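Local structure of mannosylglycerate hydrolase MGH1-like glycoside hydrolase domain-containing protein (Thermus thermophilus HB8, 4WVA) at residues E10-N15 against S411-L416; S162-S167 against R348-P353; V354-N359 against A380-L385; G390-Y395 against G404-S409. The protein hydrolyses mannosylglycerate to mannose and glycerate, and also cleaves glucosylglycerate, as a glycoside hydrolase of family 63. All blocks are in the same frame, centred on the assembly; numbering follows the deposited sequence.

Contact 1 (E10-N15 against S411-L416); sequences EVLQRN and SAALAL
L12 leans from helix 4-15 across the small side chains of A412 and A413 to meet L416 of helix 409-418. The contact joins the first and last helices of a chain built around an (alpha/alpha)6 barrel, and their short segments approach to 9.3 Å with a signed crossing angle of -138°. Two alanines on the later helix are consistent with this approach. At A412 the methyl CB lies 3.8 Å from V11 CB, and V11 CG1, held anti to the backbone N, flanks the same methyl. One residue on, L12 spreads its two branches: CD2 rests near the CB atoms of A412 and A413, 4.3 Å from A413 CB, whereas CD1 lies beside A413 CA. All five touching residues are buried and apolar. On the outward side of helix 4-15, E10 and R14 are a turn apart, with no N-H of the guanidinium aimed at the carboxylate. A8, one turn before L12, also packs on A412 and L416, while F391 abuts V11 and W43 of helix 33-43 covers L12. At the far end the leucines meet tip to tip, L12 CD1 to L416 CD1, at 3.8 Å.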
loop_
_atom_site.group_PDB
_atom_site.type_symbol
_atom_site.label_atom_id
_atom_site.label_comp_id
_atom_site.label_asym_id
_atom_site.label_seq_id
_atom_site.Cartn_x
_atom_site.Cartn_y
_atom_site.Cartn_z
ATOM N N GLU A 10 -33.172 -26.014 -4.670
ATOM C CA GLU A 10 -34.627 -25.892 -4.631
ATOM C C GLU A 10 -35.063 -24.451 -4.327
ATOM O O GLU A 10 -35.974 -23.917 -4.982
ATOM C CB GLU A 10 -35.214 -26.869 -3.607
ATOM C CG GLU A 10 -36.717 -26.783 -3.464
ATOM C CD GLU A 10 -37.242 -27.561 -2.273
ATOM O OE1 GLU A 10 -36.554 -28.518 -1.810
ATOM O OE2 GLU A 10 -38.356 -27.197 -1.809
ATOM N N VAL A 11 -34.401 -23.813 -3.364
ATOM C CA VAL A 11 -34.727 -22.422 -3.012
ATOM C C VAL A 11 -34.491 -21.496 -4.195
ATOM O O VAL A 11 -35.345 -20.656 -4.515
ATOM C CB VAL A 11 -33.931 -21.932 -1.777
ATOM C CG1 VAL A 11 -34.114 -20.424 -1.573
ATOM C CG2 VAL A 11 -34.341 -22.719 -0.541
ATOM N N LEU A 12 -33.338 -21.628 -4.850
ATOM C CA LEU A 12 -33.034 -20.751 -5.988
ATOM C C LEU A 12 -34.023 -20.959 -7.122
ATOM O O LEU A 12 -34.508 -19.995 -7.709
ATOM C CB LEU A 12 -31.610 -20.942 -6.479
ATOM C CG LEU A 12 -30.499 -20.494 -5.524
ATOM C CD1 LEU A 12 -29.144 -20.597 -6.200
ATOM C CD2 LEU A 12 -30.745 -19.077 -5.005
ATOM N N GLN A 13 -34.316 -22.219 -7.434
ATOM C CA GLN A 13 -35.284 -22.499 -8.503
ATOM C C GLN A 13 -36.702 -22.025 -8.168
ATOM O O GLN A 13 -37.396 -21.516 -9.048
ATOM C CB GLN A 13 -35.256 -23.970 -8.892
ATOM C CG GLN A 13 -33.936 -24.420 -9.520
ATOM C CD GLN A 13 -33.746 -24.031 -10.973
ATOM O OE1 GLN A 13 -34.196 -22.979 -11.432
ATOM N NE2 GLN A 13 -33.029 -24.874 -11.705
ATOM N N ARG A 14 -37.113 -22.162 -6.908
ATOM C CA ARG A 14 -38.412 -21.636 -6.454
ATOM C C ARG A 14 -38.483 -20.122 -6.560
ATOM O O ARG A 14 -39.531 -19.565 -6.948
ATOM C CB ARG A 14 -38.738 -22.055 -5.006
ATOM C CG ARG A 14 -39.163 -23.513 -4.863
ATOM C CD ARG A 14 -39.730 -23.813 -3.467
ATOM N NE ARG A 14 -38.873 -23.320 -2.373
ATOM C CZ ARG A 14 -39.228 -22.458 -1.409
ATOM N NH1 ARG A 14 -40.456 -21.933 -1.349
ATOM N NH2 ARG A 14 -38.335 -22.101 -0.482
ATOM N N ASN A 15 -37.370 -19.446 -6.239
ATOM C CA ASN A 15 -37.351 -17.981 -6.267
ATOM C C ASN A 15 -37.002 -17.407 -7.643
ATOM O O ASN A 15 -37.038 -16.193 -7.844
ATOM C CB ASN A 15 -36.366 -17.438 -5.217
ATOM C CG ASN A 15 -36.791 -17.722 -3.787
ATOM O OD1 ASN A 15 -35.979 -17.564 -2.850
ATOM N ND2 ASN A 15 -38.028 -18.106 -3.587
ATOM N N SER A 411 -28.651 -16.714 0.946
ATOM C CA SER A 411 -28.227 -17.741 1.907
ATOM C C SER A 411 -28.053 -19.066 1.170
ATOM O O SER A 411 -27.007 -19.698 1.269
ATOM C CB SER A 411 -29.231 -17.851 3.060
ATOM O OG SER A 411 -29.261 -16.641 3.808
ATOM N N ALA A 412 -29.065 -19.453 0.400
ATOM C CA ALA A 412 -28.977 -20.634 -0.455
ATOM C C ALA A 412 -27.833 -20.524 -1.449
ATOM O O ALA A 412 -27.021 -21.449 -1.600
ATOM C CB ALA A 412 -30.300 -20.887 -1.153
ATOM N N ALA A 413 -27.731 -19.377 -2.117
ATOM C CA ALA A 413 -26.704 -19.191 -3.108
ATOM C C ALA A 413 -25.308 -19.368 -2.550
ATOM O O ALA A 413 -24.451 -19.995 -3.167
ATOM C CB ALA A 413 -26.820 -17.805 -3.740
ATOM N N LEU A 414 -25.072 -18.769 -1.397
ATOM C CA LEU A 414 -23.736 -18.799 -0.825
ATOM C C LEU A 414 -23.449 -20.140 -0.150
ATOM O O LEU A 414 -22.312 -20.571 -0.152
ATOM C CB LEU A 414 -23.512 -17.600 0.103
ATOM C CG LEU A 414 -23.426 -16.260 -0.640
ATOM C CD1 LEU A 414 -23.388 -15.082 0.327
ATOM C CD2 LEU A 414 -22.210 -16.205 -1.553
ATOM N N ALA A 415 -24.470 -20.841 0.339
ATOM C CA ALA A 415 -24.282 -22.249 0.743
ATOM C C ALA A 415 -23.697 -23.055 -0.414
ATOM O O ALA A 415 -22.749 -23.813 -0.233
ATOM C CB ALA A 415 -25.601 -22.866 1.189
ATOM N N LEU A 416 -24.266 -22.883 -1.608
ATOM C CA LEU A 416 -23.807 -23.561 -2.814
ATOM C C LEU A 416 -22.405 -23.124 -3.224
ATOM O O LEU A 416 -21.551 -23.948 -3.525
ATOM C CB LEU A 416 -24.797 -23.305 -3.960
ATOM C CG LEU A 416 -26.080 -24.105 -3.892
ATOM C CD1 LEU A 416 -27.154 -23.461 -4.754
ATOM C CD2 LEU A 416 -25.799 -25.530 -4.362
#

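Contact 2 (S162-S167 against R348-P353); sequences SGMDNS and RYWRGP. With TRS (2-amino-2-hydroxymethyl-propane-1,3-diol), chain D.
Y349 OH is the hub of the first shell: it donates to D165 OD2 at 2.8 Å and accepts from the amino N of a bound Tris at 2.8 Å. These two loops line the substrate pocket of the (alpha/alpha)6 barrel, where D165 is the probable proton donor and G163, Y349 and W350 are probable substrate ligands. The phenol meets OD2 from above the carboxylate plane, ring and carboxylate standing 86° apart, and this contact could influence the acid's ionisation. W350 NE1 gives a straight bond (166°) to Tris O3, 2.9 Å away, and O3 in turn donates to G163 O. Behind this shell the indole is clamped. M164 CA sits squarely over its five-membered ring, 3.3 Å from the centroid, a CH-pi contact; M164 CG lies 3.5 Å from W350 CE3, and the sulfur makes an oblique Met-aromatic contact with the six-membered ring. W355 stacks on the opposite face. An alanine in place of W350 would remove the indole and its N-H, and would probably leave M164 and W355 poorly packed and the pocket less able to hold a hydroxyl.

The backbones are tied together farther out. N166, its CG in the crowded position (chi1 74°), presents an in-plane lone pair of OD1 to W350 N, joining the type I turn M164-S167 to the type II' turn R348-R351. R351 NH1 donates to N166 O, while its guanidinium is also held by D171 and E345. Finally, one water bridges S167 OG and W350 O, 2.7 Å from W350 O.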
loop_
_atom_site.group_PDB
_atom_site.type_symbol
_atom_site.label_atom_id
_atom_site.label_comp_id
_atom_site.label_asym_id
_atom_site.label_seq_id
_atom_site.Cartn_x
_atom_site.Cartn_y
_atom_site.Cartn_z
ATOM N N SER A 162 -26.882 1.284 2.018
ATOM C CA SER A 162 -25.900 0.430 2.696
ATOM C C SER A 162 -26.219 -1.048 2.566
ATOM O O SER A 162 -25.357 -1.885 2.800
ATOM C CB SER A 162 -25.806 0.778 4.175
ATOM O OG SER A 162 -26.965 0.342 4.889
ATOM N N GLY A 163 -27.470 -1.375 2.223
ATOM C CA GLY A 163 -27.943 -2.749 2.310
ATOM C C GLY A 163 -28.183 -3.230 3.730
ATOM O O GLY A 163 -28.679 -4.346 3.927
ATOM N N MET A 164 -27.880 -2.383 4.714
ATOM C CA MET A 164 -27.913 -2.728 6.127
ATOM C C MET A 164 -28.854 -1.743 6.817
ATOM O O MET A 164 -28.476 -0.891 7.631
ATOM C CB MET A 164 -26.511 -2.706 6.719
ATOM C CG MET A 164 -25.563 -3.607 5.965
ATOM S SD MET A 164 -23.934 -3.636 6.729
ATOM C CE MET A 164 -23.008 -4.682 5.602
ATOM N N ASP A 165 -30.124 -1.904 6.458
ATOM C CA ASP A 165 -31.115 -0.832 6.567
ATOM C C ASP A 165 -31.154 -0.144 7.926
ATOM O O ASP A 165 -31.143 1.077 8.007
ATOM C CB ASP A 165 -32.529 -1.357 6.272
ATOM C CG ASP A 165 -32.641 -2.151 4.985
ATOM O OD1 ASP A 165 -31.657 -2.315 4.224
ATOM O OD2 ASP A 165 -33.771 -2.634 4.720
ATOM N N ASN A 166 -31.229 -0.929 8.996
ATOM C CA ASN A 166 -31.361 -0.389 10.341
ATOM C C ASN A 166 -30.115 -0.584 11.202
ATOM O O ASN A 166 -30.199 -0.698 12.427
ATOM C CB ASN A 166 -32.614 -0.953 11.037
ATOM C CG ASN A 166 -32.448 -2.398 11.459
ATOM O OD1 ASN A 166 -31.614 -3.137 10.902
ATOM N ND2 ASN A 166 -33.233 -2.818 12.452
ATOM N N SER A 167 -28.946 -0.639 10.565
ATOM C CA SER A 167 -27.696 -0.694 11.322
ATOM C C SER A 167 -27.706 0.394 12.401
ATOM O O SER A 167 -28.108 1.514 12.103
ATOM C CB SER A 167 -26.511 -0.420 10.407
ATOM O OG SER A 167 -25.301 -0.450 11.156
ATOM N N ARG A 348 -33.151 -8.448 15.634
ATOM C CA ARG A 348 -33.689 -7.348 14.827
ATOM C C ARG A 348 -32.784 -6.922 13.672
ATOM O O ARG A 348 -32.098 -5.896 13.756
ATOM C CB ARG A 348 -34.081 -6.127 15.674
ATOM C CG ARG A 348 -35.035 -5.210 14.924
ATOM C CD ARG A 348 -35.353 -3.926 15.652
ATOM N NE ARG A 348 -36.129 -4.162 16.866
ATOM C CZ ARG A 348 -37.458 -4.275 16.914
ATOM N NH1 ARG A 348 -38.218 -4.199 15.823
ATOM N NH2 ARG A 348 -38.038 -4.477 18.087
ATOM N N TYR A 349 -32.788 -7.739 12.617
ATOM C CA TYR A 349 -32.353 -7.336 11.282
ATOM C C TYR A 349 -30.842 -7.064 11.279
ATOM O O TYR A 349 -30.072 -8.010 11.405
ATOM C CB TYR A 349 -33.214 -6.150 10.795
ATOM C CG TYR A 349 -33.384 -5.958 9.301
ATOM C CD1 TYR A 349 -33.389 -7.026 8.410
ATOM C CD2 TYR A 349 -33.644 -4.701 8.782
ATOM C CE1 TYR A 349 -33.598 -6.834 7.049
ATOM C CE2 TYR A 349 -33.851 -4.505 7.437
ATOM C CZ TYR A 349 -33.817 -5.568 6.563
ATOM O OH TYR A 349 -34.032 -5.363 5.207
ATOM N N TRP A 350 -30.423 -5.803 11.132
ATOM C CA TRP A 350 -28.983 -5.463 11.129
ATOM C C TRP A 350 -28.419 -4.961 12.454
ATOM O O TRP A 350 -27.336 -4.387 12.492
ATOM C CB TRP A 350 -28.720 -4.460 9.993
ATOM C CG TRP A 350 -28.870 -5.057 8.644
ATOM C CD1 TRP A 350 -29.955 -5.015 7.854
ATOM C CD2 TRP A 350 -27.878 -5.799 7.928
ATOM N NE1 TRP A 350 -29.727 -5.679 6.678
ATOM C CE2 TRP A 350 -28.449 -6.170 6.697
ATOM C CE3 TRP A 350 -26.561 -6.169 8.204
ATOM C CZ2 TRP A 350 -27.755 -6.904 5.744
ATOM C CZ3 TRP A 350 -25.876 -6.923 7.262
ATOM C CH2 TRP A 350 -26.465 -7.266 6.047
ATOM N N ARG A 351 -29.119 -5.220 13.560
ATOM C CA ARG A 351 -28.701 -4.749 14.860
ATOM C C ARG A 351 -28.161 -5.869 15.754
ATOM O O ARG A 351 -28.156 -5.743 16.970
ATOM C CB ARG A 351 -29.886 -4.023 15.528
ATOM C CG ARG A 351 -30.448 -2.931 14.634
ATOM C CD ARG A 351 -31.571 -2.162 15.294
ATOM N NE ARG A 351 -31.132 -1.291 16.375
ATOM C CZ ARG A 351 -30.738 -0.024 16.240
ATOM N NH1 ARG A 351 -30.648 0.559 15.045
ATOM N NH2 ARG A 351 -30.428 0.674 17.337
ATOM N N GLY A 352 -27.674 -6.958 15.153
ATOM C CA GLY A 352 -27.165 -8.092 15.938
ATOM C C GLY A 352 -27.140 -9.436 15.219
ATOM O O GLY A 352 -26.174 -10.197 15.357
ATOM N N PRO A 353 -28.207 -9.762 14.474
ATOM C CA PRO A 353 -28.223 -11.044 13.772
ATOM C C PRO A 353 -27.039 -11.303 12.816
ATOM O O PRO A 353 -26.411 -10.369 12.323
ATOM C CB PRO A 353 -29.525 -10.983 12.987
ATOM C CG PRO A 353 -30.414 -10.177 13.855
ATOM C CD PRO A 353 -29.515 -9.077 14.363
HETATM C C TRS D . -32.681 -6.236 2.210
HETATM C C1 TRS D . -32.099 -7.097 1.099
HETATM C C2 TRS D . -33.824 -5.411 1.611
HETATM C C3 TRS D . -31.610 -5.366 2.863
HETATM N N TRS D . -33.171 -7.146 3.274
HETATM O O1 TRS D . -33.129 -7.920 0.508
HETATM O O2 TRS D . -34.261 -4.312 2.426
HETATM O O3 TRS D . -31.330 -5.785 4.222
HETATM O O HOH W 1 -25.195 -3.103 11.443
#

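Contact 3 (V354-N359 against A380-L385)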
loop_
_atom_site.group_PDB
_atom_site.type_symbol
_atom_site.label_atom_id
_atom_site.label_comp_id
_atom_site.label_asym_id
_atom_site.label_seq_id
_atom_site.Cartn_x
_atom_site.Cartn_y
_atom_site.Cartn_z
ATOM N N VAL A 354 -26.770 -12.592 12.607
ATOM C CA VAL A 354 -25.755 -13.104 11.688
ATOM C C VAL A 354 -26.332 -13.163 10.283
ATOM O O VAL A 354 -27.461 -13.633 10.053
ATOM C CB VAL A 354 -25.285 -14.526 12.100
ATOM C CG1 VAL A 354 -24.336 -15.133 11.066
ATOM C CG2 VAL A 354 -24.590 -14.515 13.464
ATOM N N TRP A 355 -25.548 -12.697 9.324
ATOM C CA TRP A 355 -25.927 -12.679 7.920
ATOM C C TRP A 355 -24.927 -13.471 7.103
ATOM O O TRP A 355 -23.715 -13.315 7.232
ATOM C CB TRP A 355 -25.969 -11.252 7.387
ATOM C CG TRP A 355 -27.089 -10.412 7.944
ATOM C CD1 TRP A 355 -27.186 -9.875 9.192
ATOM C CD2 TRP A 355 -28.256 -10.006 7.241
ATOM N NE1 TRP A 355 -28.362 -9.160 9.314
ATOM C CE2 TRP A 355 -29.032 -9.218 8.125
ATOM C CE3 TRP A 355 -28.725 -10.229 5.945
ATOM C CZ2 TRP A 355 -30.235 -8.643 7.743
ATOM C CZ3 TRP A 355 -29.922 -9.674 5.568
ATOM C CH2 TRP A 355 -30.667 -8.880 6.463
ATOM N N ILE A 356 -25.436 -14.287 6.202
ATOM C CA ILE A 356 -24.566 -15.190 5.470
ATOM C C ILE A 356 -23.664 -14.458 4.478
ATOM O O ILE A 356 -22.494 -14.842 4.299
ATOM C CB ILE A 356 -25.388 -16.284 4.753
ATOM C CG1 ILE A 356 -26.267 -17.054 5.746
ATOM C CG2 ILE A 356 -24.496 -17.259 4.013
ATOM C CD1 ILE A 356 -25.563 -17.749 6.884
ATOM N N ASN A 357 -24.193 -13.452 3.784
ATOM C CA ASN A 357 -23.372 -12.719 2.826
ATOM C C ASN A 357 -22.167 -12.002 3.474
ATOM O O ASN A 357 -21.062 -11.965 2.904
ATOM C CB ASN A 357 -24.214 -11.739 2.000
ATOM C CG ASN A 357 -24.729 -10.568 2.814
ATOM O OD1 ASN A 357 -25.157 -10.725 3.956
ATOM N ND2 ASN A 357 -24.703 -9.381 2.220
ATOM N N VAL A 358 -22.391 -11.438 4.659
ATOM C CA VAL A 358 -21.322 -10.760 5.393
ATOM C C VAL A 358 -20.340 -11.792 5.973
ATOM O O VAL A 358 -19.117 -11.586 5.912
ATOM C CB VAL A 358 -21.879 -9.798 6.465
ATOM C CG1 VAL A 358 -20.748 -9.176 7.269
ATOM C CG2 VAL A 358 -22.714 -8.718 5.784
ATOM N N ASN A 359 -20.833 -12.911 6.507
ATOM C CA ASN A 359 -19.912 -13.979 6.920
ATOM C C ASN A 359 -18.991 -14.363 5.764
ATOM O O ASN A 359 -17.781 -14.573 5.945
ATOM C CB ASN A 359 -20.647 -15.255 7.367
ATOM C CG ASN A 359 -20.947 -15.300 8.858
ATOM O OD1 ASN A 359 -20.821 -16.379 9.525
ATOM N ND2 ASN A 359 -21.334 -14.203 9.394
ATOM N N ALA A 380 -17.873 -22.333 8.894
ATOM C CA ALA A 380 -18.522 -23.381 9.678
ATOM C C ALA A 380 -19.797 -22.868 10.361
ATOM O O ALA A 380 -20.827 -23.536 10.346
ATOM C CB ALA A 380 -17.549 -23.928 10.706
ATOM N N ASP A 381 -19.736 -21.684 10.963
ATOM C CA ASP A 381 -20.925 -21.124 11.595
ATOM C C ASP A 381 -22.043 -20.865 10.578
ATOM O O ASP A 381 -23.203 -21.204 10.818
ATOM C CB ASP A 381 -20.584 -19.855 12.372
ATOM C CG ASP A 381 -19.893 -20.153 13.694
ATOM O OD1 ASP A 381 -19.724 -21.356 14.039
ATOM O OD2 ASP A 381 -19.492 -19.189 14.384
ATOM N N ALA A 382 -21.707 -20.256 9.446
ATOM C CA ALA A 382 -22.709 -20.026 8.396
ATOM C C ALA A 382 -23.386 -21.324 7.951
ATOM O O ALA A 382 -24.616 -21.395 7.862
ATOM C CB ALA A 382 -22.083 -19.329 7.205
ATOM N N LEU A 383 -22.586 -22.352 7.698
ATOM C CA LEU A 383 -23.126 -23.629 7.220
ATOM C C LEU A 383 -23.947 -24.356 8.296
ATOM O O LEU A 383 -25.007 -24.904 7.996
ATOM C CB LEU A 383 -22.024 -24.518 6.650
ATOM C CG LEU A 383 -21.291 -23.948 5.432
ATOM C CD1 LEU A 383 -20.332 -24.977 4.894
ATOM C CD2 LEU A 383 -22.229 -23.502 4.318
ATOM N N ALA A 384 -23.484 -24.307 9.545
ATOM C CA ALA A 384 -24.226 -24.881 10.681
ATOM C C ALA A 384 -25.605 -24.234 10.837
ATOM O O ALA A 384 -26.623 -24.917 11.041
ATOM C CB ALA A 384 -23.426 -24.739 11.965
ATOM N N LEU A 385 -25.643 -22.911 10.731
ATOM C CA LEU A 385 -26.905 -22.175 10.845
ATOM C C LEU A 385 -27.902 -22.621 9.768
ATOM O O LEU A 385 -29.093 -22.856 10.042
ATOM C CB LEU A 385 -26.622 -20.681 10.727
ATOM C CG LEU A 385 -25.954 -20.036 11.949
ATOM C CD1 LEU A 385 -25.507 -18.609 11.629
ATOM C CD2 LEU A 385 -26.909 -20.035 13.130
#
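The indole of W355 is sandwiched between W350 on one face and Y394 on the other, all three rings stacked, with E393 O close to W355 CE3 on the Y394 face. Its NE1 donates to Y349 O. W355, at the N-cap position of helix 356-368, leaves its backbone on the side away from A380-L385, and its ring packs among residues next to the active site. The carboxylate of D381 is engaged by other residues: OD2 pairs with R377 and also accepts from the backbone N of L333, while OD1 pairs with R331.

What meets between the segments is mostly apolar and sparse. V354 precedes the helix and holds CG1 anti to its backbone N (chi1 174°), which sets that methyl 3.7 Å from L385 CD1, the two side chains crossing obliquely. In I356 both torsions lie near -60°, and the resulting bend swings CD1 over to A382, 3.8 Å from its CB and 3.9 Å from A382 O. The consecutive helices 356-368 and 372-389 form here an antiparallel helical hairpin of the (alpha/alpha)6 barrel, and the pairs V354-L385 and I356-A382 follow its opposed chain directions, with N359 facing the D381-A382 end. The small A382 lets the backbones close in, its CA 5.9 Å from that of I356. N359, a turn further on, borders the same alanine. W418 of helix 409-418 covers A382 as well, and Y395 packs on both I356 and L385. V354 N is probably hydrogen-bonded to Y395 O.

Contact 4 (G390-Y395 against G404-S409); sequences GFREYY and GGEGFS
R392 grips two successive carbonyls of the other segment: NH2 donates to G404 O at 2.8 Å (168°) and NE to G405 O at 3.1 Å, both oxygens lying near the guanidinium plane. Bends at chi2 and chi3 fold the side chain back to reach them. G405 O is held twice, since E393 N also donates to it, along a lone pair. In return G405 N gives a bond to E393 OE1, on its anti lone pair, at 2.9 Å; OE2 is held by Y28. A leucine in place of R392 would lose both guanidinium bonds and would probably loosen the G404-G405 backbone that fixes E393. F408 N donates to F391 O at 2.9 Å. Y395 OH accepts from R392 N and donates to G390 O.

E393 CG stands over the centre of the F408 ring, 3.6 Å from its centroid. E406 lies alongside R392, its CG over the guanidinium face. Y394 presses its ring on G404, where a CB would clash with Y394 CE1. The segments extend the open end of the two-stranded hairpin of 394-395 and 402-403, and together they position the probable catalytic base, E393, beside Tris in the family 63 active site.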
loop_
_atom_site.group_PDB
_atom_site.type_symbol
_atom_site.label_atom_id
_atom_site.label_comp_id
_atom_site.label_asym_id
_atom_site.label_seq_id
_atom_site.Cartn_x
_atom_site.Cartn_y
_atom_site.Cartn_z
ATOM N N GLY A 390 -32.399 -23.975 8.037
ATOM C CA GLY A 390 -32.705 -23.701 6.653
ATOM C C GLY A 390 -32.179 -22.348 6.222
ATOM O O GLY A 390 -31.331 -21.752 6.898
ATOM N N PHE A 391 -32.675 -21.897 5.079
ATOM C CA PHE A 391 -32.146 -20.717 4.388
ATOM C C PHE A 391 -32.986 -19.517 4.747
ATOM O O PHE A 391 -34.038 -19.287 4.171
ATOM C CB PHE A 391 -32.110 -20.988 2.896
ATOM C CG PHE A 391 -31.268 -22.190 2.545
ATOM C CD1 PHE A 391 -29.893 -22.140 2.670
ATOM C CD2 PHE A 391 -31.855 -23.389 2.157
ATOM C CE1 PHE A 391 -29.107 -23.243 2.385
ATOM C CE2 PHE A 391 -31.077 -24.501 1.867
ATOM C CZ PHE A 391 -29.705 -24.430 1.974
ATOM N N ARG A 392 -32.490 -18.774 5.724
ATOM C CA ARG A 392 -33.184 -17.637 6.297
ATOM C C ARG A 392 -32.361 -16.390 6.037
ATOM O O ARG A 392 -31.157 -16.459 5.720
ATOM C CB ARG A 392 -33.363 -17.811 7.803
ATOM C CG ARG A 392 -34.215 -19.028 8.179
ATOM C CD ARG A 392 -35.651 -18.926 7.693
ATOM N NE ARG A 392 -36.355 -17.746 8.209
ATOM C CZ ARG A 392 -36.987 -17.675 9.376
ATOM N NH1 ARG A 392 -37.011 -18.714 10.200
ATOM N NH2 ARG A 392 -37.581 -16.543 9.740
ATOM N N GLU A 393 -33.018 -15.250 6.181
ATOM C CA GLU A 393 -32.371 -13.966 5.922
ATOM C C GLU A 393 -31.250 -13.682 6.949
ATOM O O GLU A 393 -30.182 -13.164 6.585
ATOM C CB GLU A 393 -33.416 -12.853 5.879
ATOM C CG GLU A 393 -32.969 -11.574 5.193
ATOM C CD GLU A 393 -34.073 -10.524 5.110
ATOM O OE1 GLU A 393 -35.224 -10.840 5.500
ATOM O OE2 GLU A 393 -33.804 -9.384 4.638
ATOM N N TYR A 394 -31.480 -13.996 8.225
ATOM C CA TYR A 394 -30.476 -13.784 9.264
ATOM C C TYR A 394 -30.785 -14.711 10.423
ATOM O O TYR A 394 -31.821 -15.396 10.414
ATOM C CB TYR A 394 -30.387 -12.316 9.712
ATOM C CG TYR A 394 -31.713 -11.598 9.773
ATOM C CD1 TYR A 394 -32.280 -11.075 8.620
ATOM C CD2 TYR A 394 -32.397 -11.443 10.969
ATOM C CE1 TYR A 394 -33.499 -10.452 8.646
ATOM C CE2 TYR A 394 -33.614 -10.797 11.001
ATOM C CZ TYR A 394 -34.158 -10.302 9.829
ATOM O OH TYR A 394 -35.382 -9.648 9.806
ATOM N N TYR A 395 -29.868 -14.751 11.372
ATOM C CA TYR A 395 -29.917 -15.725 12.454
ATOM C C TYR A 395 -29.546 -15.077 13.762
ATOM O O TYR A 395 -28.658 -14.237 13.818
ATOM C CB TYR A 395 -28.981 -16.907 12.183
ATOM C CG TYR A 395 -29.260 -17.604 10.876
ATOM C CD1 TYR A 395 -28.740 -17.113 9.681
ATOM C CD2 TYR A 395 -30.065 -18.740 10.817
ATOM C CE1 TYR A 395 -28.995 -17.734 8.477
ATOM C CE2 TYR A 395 -30.333 -19.356 9.609
ATOM C CZ TYR A 395 -29.804 -18.846 8.438
ATOM O OH TYR A 395 -30.055 -19.446 7.225
ATOM N N GLY A 404 -36.211 -13.308 10.031
ATOM C CA GLY A 404 -36.464 -12.619 8.767
ATOM C C GLY A 404 -37.081 -13.479 7.677
ATOM O O GLY A 404 -37.836 -14.420 7.955
ATOM N N GLY A 405 -36.765 -13.151 6.428
ATOM C CA GLY A 405 -37.282 -13.877 5.280
ATOM C C GLY A 405 -37.042 -15.379 5.329
ATOM O O GLY A 405 -35.988 -15.850 5.773
ATOM N N GLU A 406 -38.039 -16.117 4.864
ATOM C CA GLU A 406 -37.955 -17.557 4.680
ATOM C C GLU A 406 -37.554 -17.832 3.251
ATOM O O GLU A 406 -37.864 -17.047 2.363
ATOM C CB GLU A 406 -39.316 -18.183 4.979
ATOM C CG GLU A 406 -39.797 -17.686 6.316
ATOM C CD GLU A 406 -40.726 -18.611 7.004
ATOM O OE1 GLU A 406 -41.937 -18.493 6.726
ATOM O OE2 GLU A 406 -40.237 -19.379 7.874
ATOM N N GLY A 407 -36.849 -18.938 3.042
ATOM C CA GLY A 407 -36.340 -19.327 1.733
ATOM C C GLY A 407 -35.553 -18.196 1.094
ATOM O O GLY A 407 -35.895 -17.717 -0.014
ATOM N N PHE A 408 -34.542 -17.718 1.824
ATOM C CA PHE A 408 -33.848 -16.505 1.426
ATOM C C PHE A 408 -32.702 -16.813 0.464
ATOM O O PHE A 408 -31.800 -17.601 0.775
ATOM C CB PHE A 408 -33.347 -15.753 2.658
ATOM C CG PHE A 408 -32.828 -14.391 2.340
ATOM C CD1 PHE A 408 -33.687 -13.349 1.957
ATOM C CD2 PHE A 408 -31.479 -14.154 2.344
ATOM C CE1 PHE A 408 -33.194 -12.093 1.659
ATOM C CE2 PHE A 408 -30.986 -12.903 2.045
ATOM C CZ PHE A 408 -31.831 -11.864 1.708
ATOM N N SER A 409 -32.744 -16.163 -0.692
ATOM C CA SER A 409 -31.926 -16.544 -1.843
ATOM C C SER A 409 -30.419 -16.462 -1.610
ATOM O O SER A 409 -29.722 -17.416 -1.911
ATOM C CB SER A 409 -32.327 -15.748 -3.080
ATOM O OG SER A 409 -33.658 -16.084 -3.439
#

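How the contacts relate
All four contacts are largely buried, but E406 gives contact 4 one exposed residue. Contacts 1 and 3 are mainly apolar, helix-borne packing in which alanines (A412 and A413, A382) let the backbones come close, whereas contacts 2 and 4 join loops through hydrogen bonds, with glycines prominent in contact 4, and carry the probable proton donor and acceptor. The others fall within the chain loop closed by contact 1. Helix 409-418 of contact 1 touches helix 356-368 of contact 3 through L414 and N357, and S411 OG is probably hydrogen-bonded to R392 O of contact 4. W355, wedged between W350 and Y394, links helix 356-368 to the loops carrying donor and acceptor.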